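Local atomic coordinates of hypothetical protein (Mesorhizobium loti, PDB entry 2O2X), a protein that removes the C-7 phosphate from D-glycero-beta-D-manno-heptose 1,7-bisphosphate in a magnesium-dependent step of ADP-heptose biosynthesis. Residues A[35-40]-A[161-166]; A[41-46]-A[53-58]; A[47-52]-A[87-92]; A[77-82]-A[115-120]; A[135-140]-A[167-172]. One frame throughout, in Å; residues are numbered along the deposited sequence.

Interaction 1: residues A[35-40]-A[161-166]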
# COMPACT_ATOMS: atom_id res chain seq x y z
N PHE A 35 1.65 -2.03 5.29
CA PHE A 35 0.84 -1.69 4.12
C PHE A 35 1.15 -0.26 3.69
O PHE A 35 1.15 0.64 4.51
CB PHE A 35 -0.66 -1.78 4.44
CG PHE A 35 -1.17 -3.20 4.65
CD1 PHE A 35 -1.51 -4.01 3.57
CD2 PHE A 35 -1.32 -3.73 5.93
CE1 PHE A 35 -1.99 -5.30 3.74
CE2 PHE A 35 -1.82 -5.02 6.10
CZ PHE A 35 -2.13 -5.80 5.00
N LEU A 36 1.33 -0.07 2.38
CA LEU A 36 1.60 1.24 1.81
C LEU A 36 0.67 1.51 0.67
O LEU A 36 0.54 0.72 -0.26
CB LEU A 36 3.03 1.30 1.25
CG LEU A 36 4.18 1.06 2.25
CD1 LEU A 36 5.53 1.07 1.54
CD2 LEU A 36 4.14 2.08 3.37
N ASP A 37 0.05 2.68 0.66
CA ASP A 37 -0.54 3.18 -0.58
C ASP A 37 0.63 3.49 -1.56
O ASP A 37 1.80 3.56 -1.15
CB ASP A 37 -1.36 4.45 -0.27
CG ASP A 37 -2.17 4.95 -1.48
OD1 ASP A 37 -2.47 4.20 -2.41
OD2 ASP A 37 -2.54 6.13 -1.46
N ARG A 38 0.33 3.64 -2.86
CA ARG A 38 1.37 3.90 -3.84
C ARG A 38 1.42 5.40 -4.22
O ARG A 38 2.36 6.10 -3.82
CB ARG A 38 1.25 2.98 -5.05
CG ARG A 38 2.60 2.83 -5.77
CD ARG A 38 2.45 2.32 -7.20
NE ARG A 38 1.91 3.38 -8.04
CZ ARG A 38 1.37 3.19 -9.24
NH1 ARG A 38 1.29 1.98 -9.77
NH2 ARG A 38 0.89 4.23 -9.89
N ASP A 39 0.44 5.89 -4.97
CA ASP A 39 0.46 7.26 -5.48
C ASP A 39 0.23 8.24 -4.34
O ASP A 39 -0.85 8.24 -3.73
CB ASP A 39 -0.60 7.43 -6.56
CG ASP A 39 -0.40 6.49 -7.74
OD1 ASP A 39 0.69 6.50 -8.34
OD2 ASP A 39 -1.37 5.79 -8.10
N GLY A 40 1.21 9.11 -4.08
CA GLY A 40 1.18 10.01 -2.94
C GLY A 40 1.93 9.54 -1.71
O GLY A 40 2.11 10.30 -0.73
N GLY A 161 -0.44 6.03 4.20
CA GLY A 161 -0.95 6.60 2.97
C GLY A 161 -1.24 8.07 3.11
O GLY A 161 -1.16 8.59 4.23
N ASP A 162 -1.60 8.74 2.01
CA ASP A 162 -1.87 10.18 2.10
C ASP A 162 -3.34 10.52 2.02
O ASP A 162 -3.69 11.70 1.98
CB ASP A 162 -1.05 10.99 1.06
CG ASP A 162 -1.66 11.00 -0.33
OD1 ASP A 162 -2.19 9.98 -0.76
OD2 ASP A 162 -1.54 12.05 -0.99
N LYS A 163 -4.20 9.50 2.00
CA LYS A 163 -5.64 9.74 1.93
C LYS A 163 -6.35 9.16 3.14
O LYS A 163 -5.95 8.14 3.69
CB LYS A 163 -6.19 9.21 0.60
CG LYS A 163 -5.73 10.15 -0.56
CD LYS A 163 -5.81 9.57 -1.96
CE LYS A 163 -5.01 10.46 -2.97
NZ LYS A 163 -3.51 10.17 -3.07
N LEU A 164 -7.42 9.81 3.56
CA LEU A 164 -8.23 9.30 4.66
C LEU A 164 -8.71 7.88 4.39
O LEU A 164 -8.79 7.08 5.32
CB LEU A 164 -9.42 10.21 4.94
CG LEU A 164 -10.17 9.89 6.24
CD1 LEU A 164 -9.26 10.01 7.47
CD2 LEU A 164 -11.37 10.83 6.38
N ALA A 165 -8.99 7.55 3.14
CA ALA A 165 -9.43 6.19 2.80
C ALA A 165 -8.44 5.11 3.21
O ALA A 165 -8.83 4.00 3.48
CB ALA A 165 -9.70 6.08 1.32
N ASP A 166 -7.15 5.44 3.23
CA ASP A 166 -6.15 4.49 3.69
C ASP A 166 -6.28 4.22 5.20
O ASP A 166 -6.10 3.09 5.67
CB ASP A 166 -4.73 5.00 3.41
CG ASP A 166 -4.45 5.23 1.92
OD1 ASP A 166 -4.74 4.27 1.20
OD2 ASP A 166 -3.95 6.32 1.47

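Interaction 2: residues A[41-46]-A[53-58]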
# COMPACT_ATOMS: atom_id res chain seq x y z
N THR A 41 2.45 8.32 -1.75
CA THR A 41 3.11 7.70 -0.60
C THR A 41 4.48 7.19 -1.03
O THR A 41 5.50 7.74 -0.59
CB THR A 41 2.22 6.59 0.02
OG1 THR A 41 1.03 7.18 0.53
CG2 THR A 41 2.91 5.87 1.16
N ILE A 42 4.53 6.22 -1.94
CA ILE A 42 5.76 5.73 -2.51
C ILE A 42 6.23 6.59 -3.65
O ILE A 42 7.43 6.88 -3.73
CB ILE A 42 5.57 4.26 -2.98
CG1 ILE A 42 5.25 3.37 -1.79
CG2 ILE A 42 6.82 3.77 -3.73
CD1 ILE A 42 4.87 1.95 -2.21
N ASN A 43 5.32 6.96 -4.54
CA ASN A 43 5.67 7.85 -5.64
C ASN A 43 4.87 9.12 -5.57
O ASN A 43 3.84 9.21 -4.89
CB ASN A 43 5.51 7.16 -7.01
CG ASN A 43 4.10 6.70 -7.29
OD1 ASN A 43 3.75 5.58 -6.95
ND2 ASN A 43 3.28 7.55 -7.90
N VAL A 44 5.36 10.15 -6.23
CA VAL A 44 4.69 11.41 -6.25
C VAL A 44 3.32 11.25 -6.92
O VAL A 44 3.19 10.60 -7.97
CB VAL A 44 5.53 12.48 -6.98
CG1 VAL A 44 4.76 13.79 -7.11
CG2 VAL A 44 6.85 12.70 -6.26
N ASP A 45 2.29 11.84 -6.33
CA ASP A 45 0.94 11.65 -6.82
C ASP A 45 0.76 12.42 -8.12
O ASP A 45 1.42 13.44 -8.37
CB ASP A 45 -0.07 12.15 -5.79
CG ASP A 45 -1.44 11.47 -5.92
OD1 ASP A 45 -1.66 10.63 -6.81
OD2 ASP A 45 -2.33 11.81 -5.12
N THR A 46 -0.15 11.93 -8.94
CA THR A 46 -0.49 12.59 -10.21
C THR A 46 -1.89 12.17 -10.60
O THR A 46 -2.37 11.11 -10.20
CB THR A 46 0.54 12.24 -11.33
OG1 THR A 46 0.49 13.22 -12.38
CG2 THR A 46 0.29 10.89 -11.92
N ALA A 53 7.45 7.10 -17.57
CA ALA A 53 8.49 8.11 -17.63
C ALA A 53 8.31 9.27 -16.63
O ALA A 53 9.27 9.96 -16.29
CB ALA A 53 8.59 8.67 -19.06
N GLU A 54 7.09 9.47 -16.18
CA GLU A 54 6.76 10.58 -15.26
C GLU A 54 6.90 10.16 -13.80
O GLU A 54 6.81 11.00 -12.91
CB GLU A 54 5.34 11.08 -15.52
CG GLU A 54 5.19 11.73 -16.88
CD GLU A 54 3.77 12.24 -17.18
OE1 GLU A 54 2.84 12.02 -16.35
OE2 GLU A 54 3.61 12.89 -18.24
N ILE A 55 7.11 8.87 -13.54
CA ILE A 55 7.18 8.40 -12.14
C ILE A 55 8.43 8.92 -11.42
O ILE A 55 9.56 8.81 -11.93
CB ILE A 55 7.14 6.86 -12.10
CG1 ILE A 55 5.75 6.37 -12.48
CG2 ILE A 55 7.56 6.30 -10.73
CD1 ILE A 55 4.68 6.51 -11.35
N VAL A 56 8.21 9.47 -10.22
CA VAL A 56 9.27 9.92 -9.34
C VAL A 56 8.98 9.41 -7.94
O VAL A 56 7.87 9.59 -7.46
CB VAL A 56 9.31 11.46 -9.30
CG1 VAL A 56 10.34 11.98 -8.32
CG2 VAL A 56 9.59 11.99 -10.70
N LEU A 57 9.97 8.79 -7.30
CA LEU A 57 9.81 8.34 -5.93
C LEU A 57 9.72 9.51 -4.95
O LEU A 57 10.31 10.57 -5.17
CB LEU A 57 10.96 7.45 -5.52
CG LEU A 57 11.15 6.14 -6.28
CD1 LEU A 57 12.22 5.34 -5.64
CD2 LEU A 57 9.88 5.36 -6.34
N ARG A 58 8.98 9.30 -3.87
CA ARG A 58 9.04 10.18 -2.69
C ARG A 58 10.17 9.67 -1.80
O ARG A 58 10.04 8.62 -1.16
CB ARG A 58 7.71 10.20 -1.95
CG ARG A 58 6.56 10.76 -2.77
CD ARG A 58 5.28 10.88 -1.99
NE ARG A 58 5.36 11.86 -0.89
CZ ARG A 58 5.52 11.58 0.39
NH1 ARG A 58 5.60 10.33 0.85
NH2 ARG A 58 5.59 12.58 1.25
O HOH W 1 9.60 5.98 -2.15
O HOH W 2 5.17 10.01 -9.70
O HOH W 3 3.16 12.91 -13.58

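Interaction 3: residues A[47-52]-A[87-92]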
# COMPACT_ATOMS: atom_id res chain seq x y z
N ASP A 47 -2.54 12.98 -11.41
CA ASP A 47 -3.92 12.72 -11.79
C ASP A 47 -4.05 11.42 -12.59
O ASP A 47 -5.00 10.68 -12.40
CB ASP A 47 -4.50 13.87 -12.64
CG ASP A 47 -4.77 15.14 -11.84
OD1 ASP A 47 -4.93 15.06 -10.62
OD2 ASP A 47 -4.83 16.22 -12.48
N TYR A 48 -3.09 11.17 -13.47
CA TYR A 48 -3.19 10.08 -14.44
C TYR A 48 -1.90 9.26 -14.44
O TYR A 48 -1.02 9.52 -15.23
CB TYR A 48 -3.46 10.63 -15.84
CG TYR A 48 -4.61 11.59 -15.94
CD1 TYR A 48 -5.91 11.15 -15.88
CD2 TYR A 48 -4.39 12.94 -16.09
CE1 TYR A 48 -6.97 12.04 -15.96
CE2 TYR A 48 -5.43 13.83 -16.18
CZ TYR A 48 -6.72 13.38 -16.11
OH TYR A 48 -7.78 14.27 -16.20
N PRO A 49 -1.76 8.32 -13.49
CA PRO A 49 -0.51 7.57 -13.37
C PRO A 49 -0.37 6.48 -14.43
O PRO A 49 -0.30 5.31 -14.09
CB PRO A 49 -0.60 6.99 -11.96
CG PRO A 49 -2.04 6.83 -11.73
CD PRO A 49 -2.70 7.97 -12.40
N SER A 50 -0.31 6.89 -15.70
CA SER A 50 -0.24 5.95 -16.84
C SER A 50 1.10 5.97 -17.58
O SER A 50 1.34 5.10 -18.43
CB SER A 50 -1.33 6.28 -17.84
OG SER A 50 -1.12 7.59 -18.37
N ASP A 51 1.97 6.95 -17.30
CA ASP A 51 3.21 7.12 -18.08
C ASP A 51 4.39 6.81 -17.19
O ASP A 51 4.69 7.55 -16.27
CB ASP A 51 3.29 8.55 -18.65
CG ASP A 51 4.43 8.72 -19.65
OD1 ASP A 51 5.37 7.92 -19.60
OD2 ASP A 51 4.36 9.65 -20.50
N PRO A 52 5.06 5.67 -17.43
CA PRO A 52 6.17 5.33 -16.54
C PRO A 52 7.29 6.36 -16.49
O PRO A 52 7.96 6.51 -15.47
CB PRO A 52 6.68 4.00 -17.08
CG PRO A 52 5.90 3.67 -18.25
CD PRO A 52 4.84 4.66 -18.49
N GLY A 87 -11.38 4.99 -17.81
CA GLY A 87 -10.92 4.97 -19.21
C GLY A 87 -9.67 5.79 -19.47
O GLY A 87 -9.21 5.95 -20.63
N TYR A 88 -9.07 6.31 -18.41
CA TYR A 88 -7.88 7.10 -18.55
C TYR A 88 -6.67 6.26 -18.95
O TYR A 88 -5.70 6.77 -19.49
CB TYR A 88 -7.57 7.82 -17.23
CG TYR A 88 -8.65 8.74 -16.71
CD1 TYR A 88 -9.56 9.36 -17.56
CD2 TYR A 88 -8.73 9.01 -15.36
CE1 TYR A 88 -10.57 10.18 -17.07
CE2 TYR A 88 -9.70 9.86 -14.86
CZ TYR A 88 -10.61 10.44 -15.71
OH TYR A 88 -11.60 11.28 -15.19
N PHE A 89 -6.72 4.98 -18.58
CA PHE A 89 -5.68 3.99 -18.92
C PHE A 89 -6.21 2.60 -18.55
O PHE A 89 -7.32 2.45 -18.06
CB PHE A 89 -4.32 4.31 -18.29
CG PHE A 89 -4.34 4.43 -16.78
CD1 PHE A 89 -4.63 5.63 -16.18
CD2 PHE A 89 -3.99 3.36 -15.98
CE1 PHE A 89 -4.65 5.74 -14.80
CE2 PHE A 89 -3.99 3.46 -14.60
CZ PHE A 89 -4.33 4.67 -14.00
N GLY A 90 -5.40 1.58 -18.83
CA GLY A 90 -5.74 0.19 -18.55
C GLY A 90 -4.70 -0.53 -17.73
O GLY A 90 -3.71 0.04 -17.26
N TRP A 91 -4.93 -1.82 -17.55
CA TRP A 91 -4.03 -2.65 -16.77
C TRP A 91 -2.65 -2.76 -17.38
O TRP A 91 -1.70 -2.96 -16.65
CB TRP A 91 -4.60 -4.03 -16.50
CG TRP A 91 -5.68 -4.02 -15.45
CD1 TRP A 91 -6.96 -4.40 -15.61
CD2 TRP A 91 -5.55 -3.65 -14.06
NE1 TRP A 91 -7.66 -4.27 -14.44
CE2 TRP A 91 -6.81 -3.82 -13.46
CE3 TRP A 91 -4.47 -3.19 -13.28
CZ2 TRP A 91 -7.05 -3.56 -12.10
CZ3 TRP A 91 -4.71 -2.91 -11.92
CH2 TRP A 91 -5.99 -3.09 -11.36
N SER A 92 -2.51 -2.61 -18.70
CA SER A 92 -1.16 -2.64 -19.29
C SER A 92 -0.32 -1.44 -18.88
O SER A 92 0.86 -1.55 -18.58
CB SER A 92 -1.25 -2.76 -20.80
OG SER A 92 -1.69 -4.07 -21.12

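Interaction 4: residues A[77-82]-A[115-120]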
# COMPACT_ATOMS: atom_id res chain seq x y z
N VAL A 77 1.85 -3.32 -1.04
CA VAL A 77 1.30 -2.12 -1.71
C VAL A 77 -0.17 -2.36 -1.94
O VAL A 77 -0.54 -3.39 -2.50
CB VAL A 77 2.02 -1.85 -3.02
CG1 VAL A 77 1.38 -0.63 -3.73
CG2 VAL A 77 3.52 -1.60 -2.78
N VAL A 78 -1.02 -1.44 -1.51
CA VAL A 78 -2.49 -1.54 -1.69
C VAL A 78 -2.94 -0.23 -2.32
O VAL A 78 -2.85 0.84 -1.72
CB VAL A 78 -3.26 -1.85 -0.38
CG1 VAL A 78 -3.03 -3.27 0.03
CG2 VAL A 78 -2.87 -0.89 0.76
N THR A 79 -3.38 -0.29 -3.58
CA THR A 79 -3.57 0.94 -4.36
C THR A 79 -4.90 0.90 -5.10
O THR A 79 -5.21 -0.08 -5.77
CB THR A 79 -2.39 1.20 -5.35
OG1 THR A 79 -2.65 2.34 -6.17
CG2 THR A 79 -2.11 0.04 -6.26
N ASN A 80 -5.67 1.98 -5.01
CA ASN A 80 -6.83 2.19 -5.86
C ASN A 80 -6.33 2.83 -7.16
O ASN A 80 -5.58 3.81 -7.17
CB ASN A 80 -7.86 3.16 -5.27
CG ASN A 80 -8.64 2.62 -4.04
OD1 ASN A 80 -8.63 1.42 -3.73
ND2 ASN A 80 -9.38 3.52 -3.37
N GLN A 81 -6.76 2.27 -8.28
CA GLN A 81 -6.43 2.74 -9.62
C GLN A 81 -7.71 3.05 -10.39
O GLN A 81 -8.03 2.41 -11.42
CB GLN A 81 -5.56 1.69 -10.32
CG GLN A 81 -4.18 1.51 -9.67
CD GLN A 81 -3.24 2.64 -9.96
OE1 GLN A 81 -3.14 3.11 -11.11
NE2 GLN A 81 -2.51 3.10 -8.94
N SER A 82 -8.45 4.04 -9.91
CA SER A 82 -9.76 4.37 -10.51
C SER A 82 -9.66 4.84 -11.94
O SER A 82 -10.64 4.76 -12.67
CB SER A 82 -10.47 5.44 -9.69
OG SER A 82 -9.82 6.70 -9.83
N VAL A 115 1.76 -6.70 -4.36
CA VAL A 115 0.99 -5.55 -4.87
C VAL A 115 -0.46 -5.96 -5.09
O VAL A 115 -0.71 -6.95 -5.80
CB VAL A 115 1.56 -5.04 -6.21
CG1 VAL A 115 0.70 -3.91 -6.80
CG2 VAL A 115 3.01 -4.57 -6.03
N LEU A 116 -1.40 -5.22 -4.51
CA LEU A 116 -2.83 -5.34 -4.81
C LEU A 116 -3.33 -4.02 -5.34
O LEU A 116 -2.94 -2.95 -4.85
CB LEU A 116 -3.66 -5.79 -3.62
CG LEU A 116 -3.16 -7.07 -2.94
CD1 LEU A 116 -2.23 -6.76 -1.80
CD2 LEU A 116 -4.33 -7.86 -2.34
N ALA A 117 -4.17 -4.07 -6.37
CA ALA A 117 -4.74 -2.89 -6.96
C ALA A 117 -6.19 -3.11 -7.34
O ALA A 117 -6.58 -4.22 -7.77
CB ALA A 117 -3.95 -2.45 -8.18
N CYS A 118 -6.99 -2.08 -7.18
CA CYS A 118 -8.44 -2.11 -7.43
C CYS A 118 -8.83 -1.00 -8.38
O CYS A 118 -8.64 0.17 -8.07
CB CYS A 118 -9.22 -1.99 -6.15
SG CYS A 118 -11.02 -2.16 -6.48
N ALA A 119 -9.41 -1.37 -9.53
CA ALA A 119 -9.79 -0.42 -10.59
C ALA A 119 -11.19 0.16 -10.43
O ALA A 119 -11.49 1.20 -11.02
CB ALA A 119 -9.69 -1.09 -11.93
N TYR A 120 -12.06 -0.53 -9.70
CA TYR A 120 -13.48 -0.20 -9.70
C TYR A 120 -13.76 1.18 -9.12
O TYR A 120 -13.21 1.56 -8.07
CB TYR A 120 -14.24 -1.22 -8.87
CG TYR A 120 -14.17 -2.65 -9.38
CD1 TYR A 120 -14.57 -2.98 -10.67
CD2 TYR A 120 -13.73 -3.68 -8.56
CE1 TYR A 120 -14.52 -4.32 -11.14
CE2 TYR A 120 -13.68 -5.02 -9.01
CZ TYR A 120 -14.08 -5.31 -10.29
OH TYR A 120 -14.02 -6.62 -10.73

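Interaction 5: residues A[135-140]-A[167-172]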
# COMPACT_ATOMS: atom_id res chain seq x y z
N MSE A 135 -13.04 -4.38 -2.49
CA MSE A 135 -11.59 -4.21 -2.65
C MSE A 135 -11.16 -2.78 -2.77
O MSE A 135 -9.96 -2.49 -2.77
CB MSE A 135 -11.06 -4.97 -3.85
CG MSE A 135 -11.26 -6.46 -3.73
SE MSE A 135 -10.19 -7.32 -2.35
CE MSE A 135 -8.75 -7.48 -3.14
N ARG A 136 -12.11 -1.85 -2.90
CA ARG A 136 -11.77 -0.44 -3.13
C ARG A 136 -11.73 0.25 -1.78
O ARG A 136 -12.73 0.33 -1.09
CB ARG A 136 -12.78 0.26 -4.03
CG ARG A 136 -12.39 1.70 -4.27
CD ARG A 136 -13.48 2.54 -4.88
NE ARG A 136 -13.12 3.95 -4.91
CZ ARG A 136 -13.53 4.86 -4.03
NH1 ARG A 136 -14.39 4.55 -3.05
NH2 ARG A 136 -13.12 6.12 -4.18
N LYS A 137 -10.56 0.76 -1.39
CA LYS A 137 -10.41 1.55 -0.15
C LYS A 137 -11.38 2.72 -0.26
O LYS A 137 -11.46 3.33 -1.32
CB LYS A 137 -8.98 2.05 0.03
CG LYS A 137 -7.92 0.98 0.07
CD LYS A 137 -6.50 1.57 0.11
CE LYS A 137 -6.11 2.31 -1.16
NZ LYS A 137 -4.74 2.97 -1.07
N PRO A 138 -12.08 3.08 0.84
CA PRO A 138 -11.90 2.67 2.23
C PRO A 138 -12.36 1.27 2.66
O PRO A 138 -12.11 0.88 3.81
CB PRO A 138 -12.66 3.75 3.00
CG PRO A 138 -13.80 4.06 2.08
CD PRO A 138 -13.15 4.10 0.72
N ASN A 139 -13.00 0.50 1.79
CA ASN A 139 -13.29 -0.88 2.14
C ASN A 139 -11.95 -1.62 2.32
O ASN A 139 -10.96 -1.29 1.64
CB ASN A 139 -14.19 -1.55 1.12
CG ASN A 139 -15.56 -0.89 1.01
OD1 ASN A 139 -16.15 -0.52 2.01
ND2 ASN A 139 -16.05 -0.74 -0.20
N PRO A 140 -11.86 -2.51 3.32
CA PRO A 140 -10.60 -3.17 3.69
C PRO A 140 -10.21 -4.41 2.89
O PRO A 140 -9.24 -5.09 3.27
CB PRO A 140 -10.87 -3.57 5.13
CG PRO A 140 -12.33 -3.88 5.14
CD PRO A 140 -12.94 -2.84 4.26
N MSE A 167 -6.58 5.27 5.95
CA MSE A 167 -6.74 5.14 7.40
C MSE A 167 -8.02 4.42 7.73
O MSE A 167 -8.05 3.59 8.63
CB MSE A 167 -6.76 6.52 8.05
CG MSE A 167 -5.50 7.40 7.85
SE MSE A 167 -3.87 6.58 8.51
CE MSE A 167 -3.18 5.84 6.79
N GLN A 168 -9.08 4.71 6.97
CA GLN A 168 -10.35 4.02 7.14
C GLN A 168 -10.22 2.53 6.81
O GLN A 168 -10.69 1.67 7.56
CB GLN A 168 -11.44 4.66 6.28
CG GLN A 168 -11.80 6.12 6.61
CD GLN A 168 -12.62 6.79 5.51
OE1 GLN A 168 -12.30 6.70 4.33
NE2 GLN A 168 -13.71 7.47 5.90
N ALA A 169 -9.53 2.23 5.72
CA ALA A 169 -9.31 0.83 5.33
C ALA A 169 -8.52 0.07 6.40
O ALA A 169 -8.84 -1.05 6.76
CB ALA A 169 -8.58 0.78 4.01
N GLY A 170 -7.46 0.69 6.91
CA GLY A 170 -6.72 0.10 8.00
C GLY A 170 -7.57 -0.18 9.23
O GLY A 170 -7.52 -1.29 9.77
N LYS A 171 -8.34 0.81 9.69
CA LYS A 171 -9.22 0.63 10.86
C LYS A 171 -10.20 -0.52 10.60
O LYS A 171 -10.40 -1.38 11.44
CB LYS A 171 -9.98 1.93 11.13
CG LYS A 171 -10.82 1.95 12.42
CD LYS A 171 -11.30 3.36 12.75
CE LYS A 171 -12.23 3.92 11.65
NZ LYS A 171 -12.98 5.15 12.08
N ARG A 172 -10.81 -0.51 9.44
CA ARG A 172 -11.82 -1.53 9.11
C ARG A 172 -11.25 -2.94 8.98
O ARG A 172 -11.99 -3.92 9.16
CB ARG A 172 -12.59 -1.13 7.85
CG ARG A 172 -13.40 0.16 8.00
CD ARG A 172 -14.15 0.52 6.73
NE ARG A 172 -14.53 1.93 6.65
CZ ARG A 172 -15.16 2.47 5.61
NH1 ARG A 172 -15.52 1.72 4.58
NH2 ARG A 172 -15.45 3.76 5.60
O HOH W 4 -17.29 2.21 2.11

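Interaction 1: residues A[35-40]-A[161-166]
Asp-37, by similarity the nucleophile and a magnesium ligand, sets its OD2 3.3 Å from Asp-166 OD2, two acceptors with no hydrogen bond between them. The side chains cross at about a right angle, their carboxylate planes 51° apart, and Asp-37 reaches this place with CG anti to the backbone N (chi1 -173°). A third acid stands close by: Asp-162 OD1 is 3.9 Å from Asp-37 OD2. One shell out, Lys-163 NZ takes the syn lone pair of Asp-162 OD1 at 2.7 Å and has a second salt bridge to Asp-45. Backbone Lys-163 N meets the anti lone pair of Asp-166 OD2 at 3.2 Å. Lys-137 bridges the OD1 atoms of Asp-37 and Asp-166. Within 35-40, Arg-38 NH2 grips the syn lone pair of Asp-39 OD1 at 2.8 Å, in the guanidinium plane. Neither glycine could take a CB without a clash in this conformation: on Gly-40, whose backbone angles also call for glycine, it would fall 2.6 Å from Asp-162 OD1, and on Gly-161 it would hit Asp-166 OD2. Such crowding of carboxylates would tend to raise their pKa, an effect the two lysines probably counter, and is consistent with the magnesium site of a HAD phosphatase.

Interaction 2: residues A[41-46]-A[53-58]
The loop after strand 34-36, which carries residues placed by similarity in the substrate site (Asp-45, Thr-46), is folded on itself by a single beta bridge between Asn-43 and Leu-57. Two straight backbone bonds flank it: Val-44 N to Val-56 O, 2.9 Å and nearly along the C=O axis, and Arg-58 N to Ile-42 O, also 2.9 Å. Arg-58 carries the largest share of the contact. Its chain, bent at chi3 (65°), lays CG 4.0 Å from Val-44 CG2 and swings the guanidinium back, so that NH1 meets Thr-41 O at 3.0 Å on a carbonyl lone pair, in the guanidinium plane. Its NE bonds a glycerol, probably from the crystallisation liquor. Asn-43 ND2 reaches Val-44 O at 3.1 Å from above the carbonyl plane, but its stronger partner is Asp-39. Two waters bridge the segments, one donating to Ile-42 O and Arg-58 O, another joining Val-44 O to Val-56 N. At Arg-58 an alanine would lose the bond to Thr-41 O and the aliphatic cover on Val-44, and would probably loosen the start of the loop. With Ile-42 O and Val-44 O each taking two donors, polar bonds hold the loop more than apolar packing does.

Interaction 3: residues A[47-52]-A[87-92]
A T-shaped pair of tyrosines near the surface is the most striking feature here: Tyr-48, by similarity a substrate-binding residue, directs its ring edge at the face of Tyr-88, with Tyr-48 CE1 standing 3.5 Å above the Tyr-88 ring and over its centre. The ring centroids lie 4.9 Å apart and the planes meet at 89°. Deeper in, Phe-89 holds CG in the crowded position between backbone N and carbonyl carbon (chi1 58°), which turns its ring toward the 47-52 loop. Pro-49 crosses it at about a right angle, with CD 3.8 Å from Phe-89 CE1, while Ser-50 CB packs at 3.6 Å on Phe-89 CB. Pro-49 is the centre of an inverse gamma turn, closed by Ser-50 N to Tyr-48 O at 2.8 Å, and this sharp bend brings Tyr-48, Pro-49 and Ser-50 against Tyr-88 and Phe-89. Gly-87 ends helix 82-85 in a Schellman motif and Gly-90 is the N-cap of helix 91-107, so Tyr-88 and Phe-89 ride on the short connection between two helices; Phe-89 also touches Ile-84 of the first, and Pro-52 rests on Ala-96 and Val-97 of the second.

Interaction 4: residues A[77-82]-A[115-120]
Gln-81 NE2 is held by two hydrogen bonds, one to Thr-79 OG1 at 2.9 Å, in the amide plane, the other to Asp-39 OD2. Thr-79 presents OG1 anti to the backbone N (chi1 176°), and Gln-81 so links the threonine to the acid that is by similarity the proton donor. Behind them runs a parallel ladder: Leu-116 N to Val-77 O, Thr-79 N to Leu-116 O, Cys-118 N to Thr-79 O at 3.0 Å, and Gln-81 N to Cys-118 O at 2.8 Å, the last coming from above the carbonyl plane. Thr-79 O also takes a CA-H...O contact from Ala-117 CA, a short 3.1 Å away. The strand axes approach to 4.8 Å with their directions 13° apart. On one face Thr-79 CG2 packs 3.6 Å from Ala-117 CB, beside the pair Val-77 and Val-115; on the other, Val-78 CG1 and Leu-116 CD1 lie side by side. A valine in place of Thr-79 would lose the acceptor for Gln-81 and would probably disturb the link to Asp-39. With helix 91-107, strands 75-80 and 114-118 form a beta-alpha-beta crossover of the Rossmann-like HAD fold, in which a threonine near its strand's end, as Thr-79 by similarity, steadies the phosphoryl group.

Interaction 5: residues A[135-140]-A[167-172]
The tight part of this contact is the cis-peptide turn at Pro-138, pressed onto helix 164-172. Pro-138 O comes 3.2 Å from Ala-169 CA in a CA-H...O contact, whereas Ala-169 N, at 3.5 Å from the same oxygen, is too badly angled to bond it. Beside this point Pro-138 CB touches Gln-168 OE1 at 3.3 Å, the two side chains pointing the same way, and Lys-137 CG rests on Ala-169 CB. One step along, Pro-140 CG meets Arg-172 CB at 3.9 Å, crossing it at about a right angle. The outer side is looser. Arg-172, extended from CG to NE and modelled in two conformers, spreads its guanidinium over Pro-138, whose CB lies 3.6 Å from its plane and toward the rim. At the edge of that plane a water accepts from Arg-172 NH1 at 3.1 Å and donates to Asn-139 OD1, linking the two groups. Asn-139 ND2 bonds His-133 O and Asp-132. Lys-137, by similarity a stabiliser of the phosphoryl group, sends NZ to Asp-37, Asp-166 and Val-78 O. The 135-140 loop joins the region beyond strand 114-118 to helix 141-150, of which Pro-140 is the N-cap, and packs against helix 164-172, which follows strand 158-161.

How the interactions relate
Three contacts reach the acidic site of interaction 1 by polar bonds. Interaction 2 meets it through Lys-163 NZ to Asp-45 OD2 (2.9 Å), interaction 4 through Gln-81 NE2 to Asp-39 OD2 (3.0 Å), and interaction 5 through Lys-137 NZ to Asp-166 OD1 (2.6 Å). Lys-137 also contacts the sheet of interaction 4, its NZ lying 2.9 Å from Val-78 O. Interaction 3, its centre about 18 Å from that of interaction 1, touches it by packing alone (Pro-49 CB to Arg-38 NH2, 3.8 Å), and Phe-89 CZ packs 3.5 Å from Gln-81 OE1 of interaction 4. Interactions 2 and 5 stand on opposite sides of the chain's centre, about 22 Å apart between centres.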